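Local coordinates for protein extracellular serine protease (Aeromonas sobria, PDB 3WQB) that cleaves peptide bonds after paired basic residues, one of them lysine, as a secreted calcium-binding serine protease of the furin-like subtilase family and a probable virulence factor, at residues N58-W61 and A62-G66; D197-F200 and E201-L205; K156-L159 and Y160-D164; R186-S190 and L191-Q195. The protein carries 1 engineered substitution. All blocks are in the same frame, centred on the assembly; numbering follows the deposited sequence.

Contact 1: residues N58-W61 and A62-G66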
loop_
_atom_site.group_PDB
_atom_site.type_symbol
_atom_site.label_atom_id
_atom_site.label_comp_id
_atom_site.label_asym_id
_atom_site.label_seq_id
_atom_site.Cartn_x
_atom_site.Cartn_y
_atom_site.Cartn_z
ATOM N N ASN A 58 5.948 -10.969 17.493
ATOM C CA ASN A 58 5.951 -11.027 18.964
ATOM C C ASN A 58 4.544 -11.055 19.528
ATOM O O ASN A 58 4.124 -10.160 20.267
ATOM C CB ASN A 58 6.806 -9.925 19.618
ATOM C CG ASN A 58 7.235 -10.299 21.034
ATOM O OD1 ASN A 58 7.582 -11.448 21.306
ATOM N ND2 ASN A 58 7.195 -9.338 21.938
ATOM N N LEU A 59 3.806 -12.098 19.149
ATOM C CA LEU A 59 2.393 -12.220 19.501
ATOM C C LEU A 59 2.132 -13.399 20.433
ATOM O O LEU A 59 0.977 -13.693 20.753
ATOM C CB LEU A 59 1.522 -12.343 18.244
ATOM C CG LEU A 59 1.879 -13.415 17.209
ATOM C CD1 LEU A 59 1.751 -14.830 17.747
ATOM C CD2 LEU A 59 1.001 -13.230 15.981
ATOM N N TRP A 60 3.196 -14.053 20.897
ATOM C CA TRP A 60 3.031 -15.267 21.703
ATOM C C TRP A 60 2.201 -15.058 22.983
ATOM O O TRP A 60 1.462 -15.947 23.392
ATOM C CB TRP A 60 4.389 -15.894 22.009
ATOM C CG TRP A 60 5.301 -15.046 22.841
ATOM C CD1 TRP A 60 6.286 -14.213 22.393
ATOM C CD2 TRP A 60 5.322 -14.964 24.273
ATOM N NE1 TRP A 60 6.918 -13.611 23.458
ATOM C CE2 TRP A 60 6.344 -14.054 24.622
ATOM C CE3 TRP A 60 4.567 -15.564 25.295
ATOM C CZ2 TRP A 60 6.641 -13.738 25.951
ATOM C CZ3 TRP A 60 4.860 -15.241 26.619
ATOM C CH2 TRP A 60 5.883 -14.334 26.932
ATOM N N TRP A 61 2.323 -13.890 23.608
ATOM C CA TRP A 61 1.605 -13.613 24.842
ATOM C C TRP A 61 0.133 -13.373 24.563
ATOM O O TRP A 61 -0.714 -13.782 25.348
ATOM C CB TRP A 61 2.262 -12.457 25.595
ATOM C CG TRP A 61 1.657 -12.117 26.929
ATOM C CD1 TRP A 61 2.060 -12.565 28.160
ATOM C CD2 TRP A 61 0.568 -11.215 27.167
ATOM N NE1 TRP A 61 1.277 -12.002 29.145
ATOM C CE2 TRP A 61 0.360 -11.167 28.565
ATOM C CE3 TRP A 61 -0.258 -10.446 26.332
ATOM C CZ2 TRP A 61 -0.648 -10.387 29.146
ATOM C CZ3 TRP A 61 -1.254 -9.664 26.910
ATOM C CH2 TRP A 61 -1.435 -9.636 28.305
ATOM N N ALA A 62 -0.187 -12.733 23.436
ATOM C CA ALA A 62 -1.580 -12.680 22.999
ATOM C C ALA A 62 -2.161 -14.094 22.869
ATOM O O ALA A 62 -3.216 -14.397 23.426
ATOM C CB ALA A 62 -1.716 -11.916 21.698
ATOM N N HIS A 63 -1.449 -14.966 22.169
ATOM C CA HIS A 63 -1.926 -16.323 21.982
ATOM C C HIS A 63 -2.045 -17.094 23.296
ATOM O O HIS A 63 -3.024 -17.805 23.491
ATOM C CB HIS A 63 -1.058 -17.065 20.966
ATOM C CG HIS A 63 -1.383 -16.719 19.546
ATOM N ND1 HIS A 63 -1.212 -17.609 18.508
ATOM C CD2 HIS A 63 -1.891 -15.590 18.993
ATOM C CE1 HIS A 63 -1.586 -17.040 17.377
ATOM N NE2 HIS A 63 -1.999 -15.814 17.642
ATOM N N ARG A 64 -1.076 -16.933 24.201
ATOM C CA ARG A 64 -1.111 -17.637 25.479
ATOM C C ARG A 64 -2.157 -17.075 26.436
ATOM O O ARG A 64 -2.487 -17.730 27.412
ATOM C CB ARG A 64 0.266 -17.635 26.156
ATOM C CG ARG A 64 1.311 -18.486 25.454
ATOM C CD ARG A 64 2.545 -18.689 26.313
ATOM N NE ARG A 64 2.285 -19.641 27.392
ATOM C CZ ARG A 64 3.126 -19.926 28.383
ATOM N NH1 ARG A 64 4.314 -19.340 28.457
ATOM N NH2 ARG A 64 2.770 -20.809 29.309
ATOM N N THR A 65 -2.669 -15.874 26.180
ATOM C CA THR A 65 -3.725 -15.310 27.038
ATOM C C THR A 65 -5.098 -15.270 26.362
ATOM O O THR A 65 -6.029 -14.649 26.876
ATOM C CB THR A 65 -3.373 -13.892 27.566
ATOM O OG1 THR A 65 -3.226 -12.990 26.463
ATOM C CG2 THR A 65 -2.091 -13.896 28.418
ATOM N N GLY A 66 -5.222 -15.924 25.209
ATOM C CA GLY A 66 -6.519 -16.069 24.559
ATOM C C GLY A 66 -6.966 -14.877 23.731
ATOM O O GLY A 66 -8.139 -14.786 23.354
#

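Contact 2: residues D197-F200 and E201-L205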
loop_
_atom_site.group_PDB
_atom_site.type_symbol
_atom_site.label_atom_id
_atom_site.label_comp_id
_atom_site.label_asym_id
_atom_site.label_seq_id
_atom_site.Cartn_x
_atom_site.Cartn_y
_atom_site.Cartn_z
ATOM N N ASP A 197 -11.544 7.740 -0.968
ATOM C CA ASP A 197 -10.999 8.417 0.209
ATOM C C ASP A 197 -12.106 8.833 1.171
ATOM O O ASP A 197 -11.958 8.675 2.382
ATOM C CB ASP A 197 -10.167 9.636 -0.181
ATOM C CG ASP A 197 -8.785 9.271 -0.710
ATOM O OD1 ASP A 197 -8.439 8.067 -0.793
ATOM O OD2 ASP A 197 -8.032 10.211 -1.042
ATOM N N ARG A 198 -13.219 9.327 0.630
ATOM C CA ARG A 198 -14.341 9.747 1.472
ATOM C C ARG A 198 -14.953 8.547 2.186
ATOM O O ARG A 198 -15.316 8.631 3.368
ATOM C CB ARG A 198 -15.383 10.495 0.641
ATOM C CG ARG A 198 -14.916 11.875 0.204
ATOM C CD ARG A 198 -15.819 12.464 -0.854
ATOM N NE ARG A 198 -15.270 13.703 -1.394
ATOM C CZ ARG A 198 -15.889 14.463 -2.292
ATOM N NH1 ARG A 198 -17.083 14.117 -2.756
ATOM N NH2 ARG A 198 -15.308 15.572 -2.728
ATOM N N LEU A 199 -15.065 7.428 1.472
ATOM C CA LEU A 199 -15.564 6.203 2.083
ATOM C C LEU A 199 -14.638 5.742 3.211
ATOM O O LEU A 199 -15.095 5.372 4.298
ATOM C CB LEU A 199 -15.698 5.097 1.034
ATOM C CG LEU A 199 -16.085 3.710 1.547
ATOM C CD1 LEU A 199 -17.471 3.725 2.188
ATOM C CD2 LEU A 199 -15.996 2.680 0.427
ATOM N N PHE A 200 -13.335 5.739 2.940
ATOM C CA PHE A 200 -12.372 5.267 3.930
ATOM C C PHE A 200 -12.419 6.166 5.166
ATOM O O PHE A 200 -12.278 5.680 6.288
ATOM C CB PHE A 200 -10.942 5.257 3.374
ATOM C CG PHE A 200 -10.612 4.136 2.396
ATOM C CD1 PHE A 200 -11.555 3.560 1.535
ATOM C CD2 PHE A 200 -9.291 3.713 2.299
ATOM C CE1 PHE A 200 -11.162 2.559 0.632
ATOM C CE2 PHE A 200 -8.900 2.734 1.397
ATOM C CZ PHE A 200 -9.825 2.165 0.548
ATOM N N GLU A 201 -12.587 7.474 4.958
ATOM C CA GLU A 201 -12.694 8.411 6.079
ATOM C C GLU A 201 -13.903 8.069 6.942
ATOM O O GLU A 201 -13.794 7.976 8.168
ATOM C CB GLU A 201 -12.776 9.851 5.573
ATOM C CG GLU A 201 -13.030 10.859 6.693
ATOM C CD GLU A 201 -12.919 12.308 6.266
ATOM O OE1 GLU A 201 -12.618 12.591 5.088
ATOM O OE2 GLU A 201 -13.148 13.175 7.131
ATOM N N GLN A 202 -15.051 7.861 6.302
ATOM C CA GLN A 202 -16.268 7.565 7.054
ATOM C C GLN A 202 -16.155 6.248 7.815
ATOM O O GLN A 202 -16.604 6.127 8.951
ATOM C CB GLN A 202 -17.466 7.554 6.118
ATOM C CG GLN A 202 -17.832 8.933 5.646
ATOM C CD GLN A 202 -17.943 9.945 6.801
ATOM O OE1 GLN A 202 -18.576 9.672 7.833
ATOM N NE2 GLN A 202 -17.344 11.125 6.618
ATOM N N GLN A 203 -15.543 5.260 7.172
ATOM C CA GLN A 203 -15.372 3.947 7.765
ATOM C C GLN A 203 -14.351 3.931 8.897
ATOM O O GLN A 203 -14.489 3.172 9.852
ATOM C CB GLN A 203 -14.987 2.945 6.684
ATOM C CG GLN A 203 -16.183 2.506 5.824
ATOM C CD GLN A 203 -17.115 1.583 6.588
ATOM O OE1 GLN A 203 -18.129 2.017 7.137
ATOM N NE2 GLN A 203 -16.751 0.313 6.660
ATOM N N THR A 204 -13.316 4.756 8.779
ATOM C CA THR A 204 -12.285 4.824 9.813
ATOM C C THR A 204 -12.796 5.545 11.064
ATOM O O THR A 204 -12.574 5.080 12.187
ATOM C CB THR A 204 -11.009 5.522 9.298
ATOM O OG1 THR A 204 -10.453 4.778 8.205
ATOM C CG2 THR A 204 -9.960 5.631 10.407
ATOM N N LEU A 205 -13.474 6.673 10.863
ATOM C CA LEU A 205 -13.815 7.565 11.988
ATOM C C LEU A 205 -15.116 7.273 12.736
ATOM O O LEU A 205 -15.438 7.969 13.688
ATOM C CB LEU A 205 -13.750 9.031 11.544
ATOM C CG LEU A 205 -12.349 9.492 11.108
ATOM C CD1 LEU A 205 -12.374 10.948 10.687
ATOM C CD2 LEU A 205 -11.264 9.249 12.175
HETATM O O HOH W 1 -16.068 11.203 4.157
#

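Contact 3: residues K156-L159 and Y160-D164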
loop_
_atom_site.group_PDB
_atom_site.type_symbol
_atom_site.label_atom_id
_atom_site.label_comp_id
_atom_site.label_asym_id
_atom_site.label_seq_id
_atom_site.Cartn_x
_atom_site.Cartn_y
_atom_site.Cartn_z
ATOM N N LYS A 156 -17.837 0.333 -8.954
ATOM C CA LYS A 156 -18.952 -0.212 -8.178
ATOM C C LYS A 156 -18.486 -1.381 -7.304
ATOM O O LYS A 156 -18.970 -1.573 -6.197
ATOM C CB LYS A 156 -20.108 -0.630 -9.094
ATOM C CG LYS A 156 -19.855 -1.846 -9.954
ATOM C CD LYS A 156 -21.159 -2.326 -10.606
ATOM C CE LYS A 156 -20.903 -3.492 -11.547
ATOM N NZ LYS A 156 -22.109 -3.847 -12.345
ATOM N N ASP A 157 -17.521 -2.146 -7.811
ATOM C CA ASP A 157 -16.995 -3.298 -7.082
ATOM C C ASP A 157 -16.005 -2.890 -5.983
ATOM O O ASP A 157 -16.004 -3.492 -4.898
ATOM C CB ASP A 157 -16.390 -4.311 -8.049
ATOM C CG ASP A 157 -17.432 -4.913 -8.974
ATOM O OD1 ASP A 157 -18.602 -5.052 -8.544
ATOM O OD2 ASP A 157 -17.071 -5.263 -10.109
ATOM N N TRP A 158 -15.188 -1.863 -6.240
ATOM C CA TRP A 158 -14.340 -1.315 -5.168
ATOM C C TRP A 158 -15.205 -0.828 -3.999
ATOM O O TRP A 158 -14.942 -1.159 -2.852
ATOM C CB TRP A 158 -13.434 -0.178 -5.661
ATOM C CG TRP A 158 -12.330 -0.602 -6.587
ATOM C CD1 TRP A 158 -12.168 -0.224 -7.891
ATOM C CD2 TRP A 158 -11.226 -1.466 -6.282
ATOM N NE1 TRP A 158 -11.026 -0.789 -8.416
ATOM C CE2 TRP A 158 -10.439 -1.568 -7.456
ATOM C CE3 TRP A 158 -10.822 -2.168 -5.134
ATOM C CZ2 TRP A 158 -9.278 -2.345 -7.517
ATOM C CZ3 TRP A 158 -9.672 -2.951 -5.201
ATOM C CH2 TRP A 158 -8.908 -3.026 -6.381
ATOM N N LEU A 159 -16.237 -0.047 -4.302
ATOM C CA LEU A 159 -17.182 0.410 -3.291
ATOM C C LEU A 159 -17.791 -0.764 -2.520
ATOM O O LEU A 159 -17.840 -0.749 -1.285
ATOM C CB LEU A 159 -18.290 1.229 -3.959
ATOM C CG LEU A 159 -17.876 2.602 -4.491
ATOM C CD1 LEU A 159 -19.015 3.188 -5.288
ATOM C CD2 LEU A 159 -17.468 3.538 -3.350
ATOM N N TYR A 160 -18.234 -1.790 -3.251
ATOM C CA TYR A 160 -18.887 -2.934 -2.645
ATOM C C TYR A 160 -17.990 -3.621 -1.611
ATOM O O TYR A 160 -18.450 -4.039 -0.538
ATOM C CB TYR A 160 -19.358 -3.940 -3.711
ATOM C CG TYR A 160 -20.378 -4.913 -3.164
ATOM C CD1 TYR A 160 -19.985 -6.070 -2.476
ATOM C CD2 TYR A 160 -21.743 -4.659 -3.296
ATOM C CE1 TYR A 160 -20.921 -6.943 -1.941
ATOM C CE2 TYR A 160 -22.673 -5.524 -2.775
ATOM C CZ TYR A 160 -22.266 -6.662 -2.093
ATOM O OH TYR A 160 -23.195 -7.517 -1.563
ATOM N N ALA A 161 -16.707 -3.736 -1.946
ATOM C CA ALA A 161 -15.741 -4.488 -1.149
ATOM C C ALA A 161 -15.154 -3.695 0.009
ATOM O O ALA A 161 -14.722 -4.284 1.002
ATOM C CB ALA A 161 -14.619 -4.970 -2.038
ATOM N N LEU A 162 -15.107 -2.372 -0.133
ATOM C CA LEU A 162 -14.312 -1.544 0.763
ATOM C C LEU A 162 -15.159 -0.755 1.770
ATOM O O LEU A 162 -14.706 0.238 2.342
ATOM C CB LEU A 162 -13.373 -0.640 -0.045
ATOM C CG LEU A 162 -12.175 -1.370 -0.674
ATOM C CD1 LEU A 162 -11.553 -0.541 -1.786
ATOM C CD2 LEU A 162 -11.129 -1.744 0.396
ATOM N N GLY A 163 -16.399 -1.191 1.979
ATOM C CA GLY A 163 -17.208 -0.677 3.077
ATOM C C GLY A 163 -18.478 0.044 2.712
ATOM O O GLY A 163 -19.208 0.451 3.605
ATOM N N ASP A 164 -18.758 0.204 1.423
ATOM C CA ASP A 164 -19.942 0.952 0.989
ATOM C C ASP A 164 -21.214 0.102 0.986
ATOM O O ASP A 164 -22.315 0.643 1.096
ATOM C CB ASP A 164 -19.717 1.567 -0.394
ATOM C CG ASP A 164 -20.886 2.410 -0.856
ATOM O OD1 ASP A 164 -21.110 3.478 -0.261
ATOM O OD2 ASP A 164 -21.546 2.009 -1.839
#

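Contact 4: residues R186-S190 and L191-Q195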
loop_
_atom_site.group_PDB
_atom_site.type_symbol
_atom_site.label_atom_id
_atom_site.label_comp_id
_atom_site.label_asym_id
_atom_site.label_seq_id
_atom_site.Cartn_x
_atom_site.Cartn_y
_atom_site.Cartn_z
ATOM N N ARG A 186 0.783 10.643 -10.832
ATOM C CA ARG A 186 -0.652 10.859 -10.862
ATOM C C ARG A 186 -1.104 11.845 -9.815
ATOM O O ARG A 186 -0.528 11.923 -8.740
ATOM C CB ARG A 186 -1.387 9.536 -10.697
ATOM C CG ARG A 186 -1.426 8.733 -11.981
ATOM C CD ARG A 186 -2.015 7.378 -11.747
ATOM N NE ARG A 186 -1.830 6.513 -12.900
ATOM C CZ ARG A 186 -2.799 5.806 -13.473
ATOM N NH1 ARG A 186 -4.040 5.847 -12.994
ATOM N NH2 ARG A 186 -2.522 5.048 -14.522
ATOM N N SER A 187 -2.131 12.614 -10.156
ATOM C CA SER A 187 -2.877 13.390 -9.178
ATOM C C SER A 187 -3.742 12.450 -8.321
ATOM O O SER A 187 -4.196 11.407 -8.798
ATOM C CB SER A 187 -3.755 14.413 -9.898
ATOM O OG SER A 187 -4.684 14.992 -9.006
ATOM N N ALA A 188 -3.963 12.803 -7.055
ATOM C CA ALA A 188 -4.827 11.990 -6.192
ATOM C C ALA A 188 -6.275 12.496 -6.172
ATOM O O ALA A 188 -7.140 11.932 -5.492
ATOM C CB ALA A 188 -4.253 11.926 -4.780
ATOM N N ASN A 189 -6.534 13.537 -6.957
ATOM C CA ASN A 189 -7.805 14.260 -6.911
ATOM C C ASN A 189 -8.902 13.812 -7.875
ATOM O O ASN A 189 -9.975 14.421 -7.907
ATOM C CB ASN A 189 -7.545 15.760 -7.069
ATOM C CG ASN A 189 -6.783 16.340 -5.902
ATOM O OD1 ASN A 189 -7.131 16.106 -4.738
ATOM N ND2 ASN A 189 -5.740 17.104 -6.202
ATOM N N SER A 190 -8.651 12.756 -8.644
ATOM C CA SER A 190 -9.663 12.216 -9.547
ATOM C C SER A 190 -10.892 11.777 -8.745
ATOM O O SER A 190 -10.788 11.447 -7.563
ATOM C CB SER A 190 -9.103 11.055 -10.366
ATOM O OG SER A 190 -8.784 9.957 -9.533
ATOM N N LEU A 191 -12.053 11.779 -9.386
ATOM C CA LEU A 191 -13.290 11.456 -8.683
ATOM C C LEU A 191 -13.319 10.042 -8.112
ATOM O O LEU A 191 -13.844 9.833 -7.019
ATOM C CB LEU A 191 -14.490 11.694 -9.589
ATOM C CG LEU A 191 -14.846 13.160 -9.867
ATOM C CD1 LEU A 191 -16.090 13.197 -10.714
ATOM C CD2 LEU A 191 -15.060 13.955 -8.582
ATOM N N ASP A 192 -12.735 9.081 -8.823
ATOM C CA ASP A 192 -12.712 7.707 -8.331
ATOM C C ASP A 192 -11.948 7.630 -7.011
ATOM O O ASP A 192 -12.368 6.935 -6.090
ATOM C CB ASP A 192 -12.150 6.720 -9.381
ATOM C CG ASP A 192 -10.653 6.838 -9.567
ATOM O OD1 ASP A 192 -10.198 7.875 -10.084
ATOM O OD2 ASP A 192 -9.933 5.889 -9.184
ATOM N N GLN A 193 -10.828 8.344 -6.932
ATOM C CA GLN A 193 -9.997 8.344 -5.728
ATOM C C GLN A 193 -10.630 9.143 -4.599
ATOM O O GLN A 193 -10.579 8.724 -3.446
ATOM C CB GLN A 193 -8.603 8.881 -6.033
ATOM C CG GLN A 193 -7.854 8.064 -7.065
ATOM C CD GLN A 193 -6.479 8.612 -7.330
ATOM O OE1 GLN A 193 -5.555 8.357 -6.568
ATOM N NE2 GLN A 193 -6.335 9.380 -8.404
ATOM N N SER A 194 -11.218 10.287 -4.936
ATOM C CA SER A 194 -11.928 11.097 -3.948
ATOM C C SER A 194 -13.068 10.304 -3.311
ATOM O O SER A 194 -13.242 10.326 -2.095
ATOM C CB SER A 194 -12.460 12.386 -4.585
ATOM O OG SER A 194 -13.189 13.162 -3.652
ATOM N N GLN A 195 -13.812 9.571 -4.133
ATOM C CA GLN A 195 -14.938 8.786 -3.645
ATOM C C GLN A 195 -14.471 7.714 -2.663
ATOM O O GLN A 195 -15.087 7.517 -1.610
ATOM C CB GLN A 195 -15.707 8.161 -4.805
ATOM C CG GLN A 195 -16.954 7.404 -4.378
ATOM C CD GLN A 195 -17.755 6.901 -5.551
ATOM O OE1 GLN A 195 -17.240 6.170 -6.390
ATOM N NE2 GLN A 195 -19.033 7.273 -5.611
#

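Contact 1: residues N58-W61 and A62-G66
W61, on the short helix 60-64, meets T65 just past its C-terminal end, the methyl of T65 lying over a face of the indole. CG2 of T65 stands 3.9 Å from the centroid of the W61 five-membered ring, a CH-pi contact 20° off the ring normal. A second CH-pi contact joins L59 and H63: the L59 CD1 methyl sits 3.8 Å from the H63 ring centroid, almost straight above it. L59 reaches that face because its CG is tucked between the backbone N and the carbonyl carbon (chi1 52°). At W60 the approach is different, for R64 CD comes to the edge of the indole, 3.9 Å from CE3.

Hydrogen bonds follow the same steps. H63 N donates to L59 O at 3.1 Å and R64 N to W60 O at 2.8 Å, L59 being the N-cap residue. W61 O takes the T65 hydroxyl, with OG1 at 2.9 Å, and a weak bond from T65 N. The helix closes in a Schellman motif, in which G66, at positive phi, donates a weak bond from its N to H63 O while V67 N pairs with A62 O.

The polar ends are held from outside: H63 NE2 bonds to I135 O, W60 NE1 to G17 O, and R64 makes a salt bridge to E22 and a bond to A5 O. Helix 419-426 packs against L59, W60 and A62, with N420 OD1 accepting from W61 N; the short helix lies between the N-terminal loops (A5, G17, E22) and helix 419-426.

Contact 2: residues D197-F200 and E201-L205
E201 opens the second half of this run of helix 191-205 by donating its backbone N to D197 O, at 2.9 Å. Its side chain is extended, CG anti to the backbone N (chi1 174°), and OE2 of the carboxylate takes a bond from Q437.

Q202 follows with a bond from its N to R198 O. That carbonyl is also reached by a water, which donates to R198 O at 2.8 Å and accepts from Q202 NE2 at 2.8 Å. The bend at chi2 (-49°) folds the Q202 amide back to this water, which bridges side chain and backbone one turn apart.

Q203 N bonds to L199 O, and its aliphatic part lies alongside the L199 side chain, with CG 4.0 Å from L199 CD1. Beyond CG the amide departs, OE1 to K206 and NE2 to R169 O.

T204 grips F200 O twice. T204 N donates to F200 O at 2.9 Å and T204 OG1 at 2.8 Å, from opposite faces of the carbonyl plane. The phenyl ring of F200 stacks on Y212 of strand 211-215, the next strand of this beta-alpha-beta unit.

The chemistry is mostly main-chain, supplemented by one threonine hydroxyl and one water that give F200 O and R198 O a second donor each; the D197 carboxylate pairs with R532 in a salt bridge and bonds to N252.

Contact 3: residues K156-L159 and Y160-D164
W158 and L162, four residues apart on helix 155-164, run alongside each other in the same direction, with L162 CD1 3.8 Å from W158 CE3. The methyl meets the indole obliquely. Both side chains put CG anti to the carbonyl carbon, chi1 being -70° in W158 and -74° in L162, which keeps the indole and the isobutyl group on one flank of the helix. L162 also rests against the backbone below: its CB is 3.3 Å from W158 O.

At the C-terminal end the helix widens into a pi-type turn. D164 N donates to L159 O at 3.0 Å, spanning five residues, whereas the bonds from L162 N to W158 O and L159 O are weak. This turn brings D164 CB to 3.9 Å from L159 CB. With CG anti to the backbone N (chi1 -177°), the D164 carboxylate lies beside L159, OD2 being 4.0 Å from L159 CB, while OD1 bonds to a polar side chain of another protein's chain. G163 has backbone angles that call for glycine.

W158, A161 and L162 touch V77 of strand 73-77, while Y160 and A161 touch F144 of strand 140-144. On another side L159, L162 and D164 pack on helix 191-205.

Contact 4: residues R186-S190 and L191-Q195
The Q193 amide points back from the first turn of helix 191-205 to the loop before it, where NE2 bridges two oxygens. Q193 NE2 donates to S190 OG at 2.8 Å, with that hydroxyl close to the amide plane, and to S187 O at 3.0 Å. The second acceptor is tilted 19° from the amide plane, but the donor lies in the plane of the S187 carbonyl, on a lone pair. An extended chain beyond CG carries the amide this far, past A188, whose carbonyl O is 3.4 Å from Q193 CB.

S190 is the N-cap of the helix. Its OG, held between the backbone N and the carbonyl carbon (chi1 66°), turns to the carboxylate of D192: S190 OG donates to D192 OD1 at 2.6 Å. It meets OD1 on the syn side, 35° out of the carboxylate plane. The hydroxyl thus accepts from Q193 and donates to D192, linking two side chains of the first turn. The helix proper starts with S194 N to S190 O, 2.9 Å.

Upstream, S187 forms an ST turn: its OG accepts from N189 N at 3.1 Å and so shapes the loop whose carbonyl Q193 holds. The loop side chains S187, A188 and N189 also touch strand 527-535, at D530 and R532. D192 N donates to a polar side chain of another protein's chain, and that chain also packs on S190 and L191.

How the contacts relate
Contacts 4 and 2 are successive parts of helix 191-205, its N-terminal start and its C-terminal half, with centres 14 Å apart. Contact 3, on helix 155-164, lies against both. L199 CD2 of contact 2 comes to 3.4 Å from L162 O, and L159 CD1 of contact 3 to 3.6 Å from Q195 OE1 in contact 4. Of these three, contact 3 is nearest the predicted charge-relay residues: the W158 side chain is about 8 Å from that of D78. Contact 1 stands apart, its centre 31 to 41 Å from the others, and the H63 side chain lies about 11 Å from a bound calcium ion. Another protein's chain reaches contacts 2, 3 and 4.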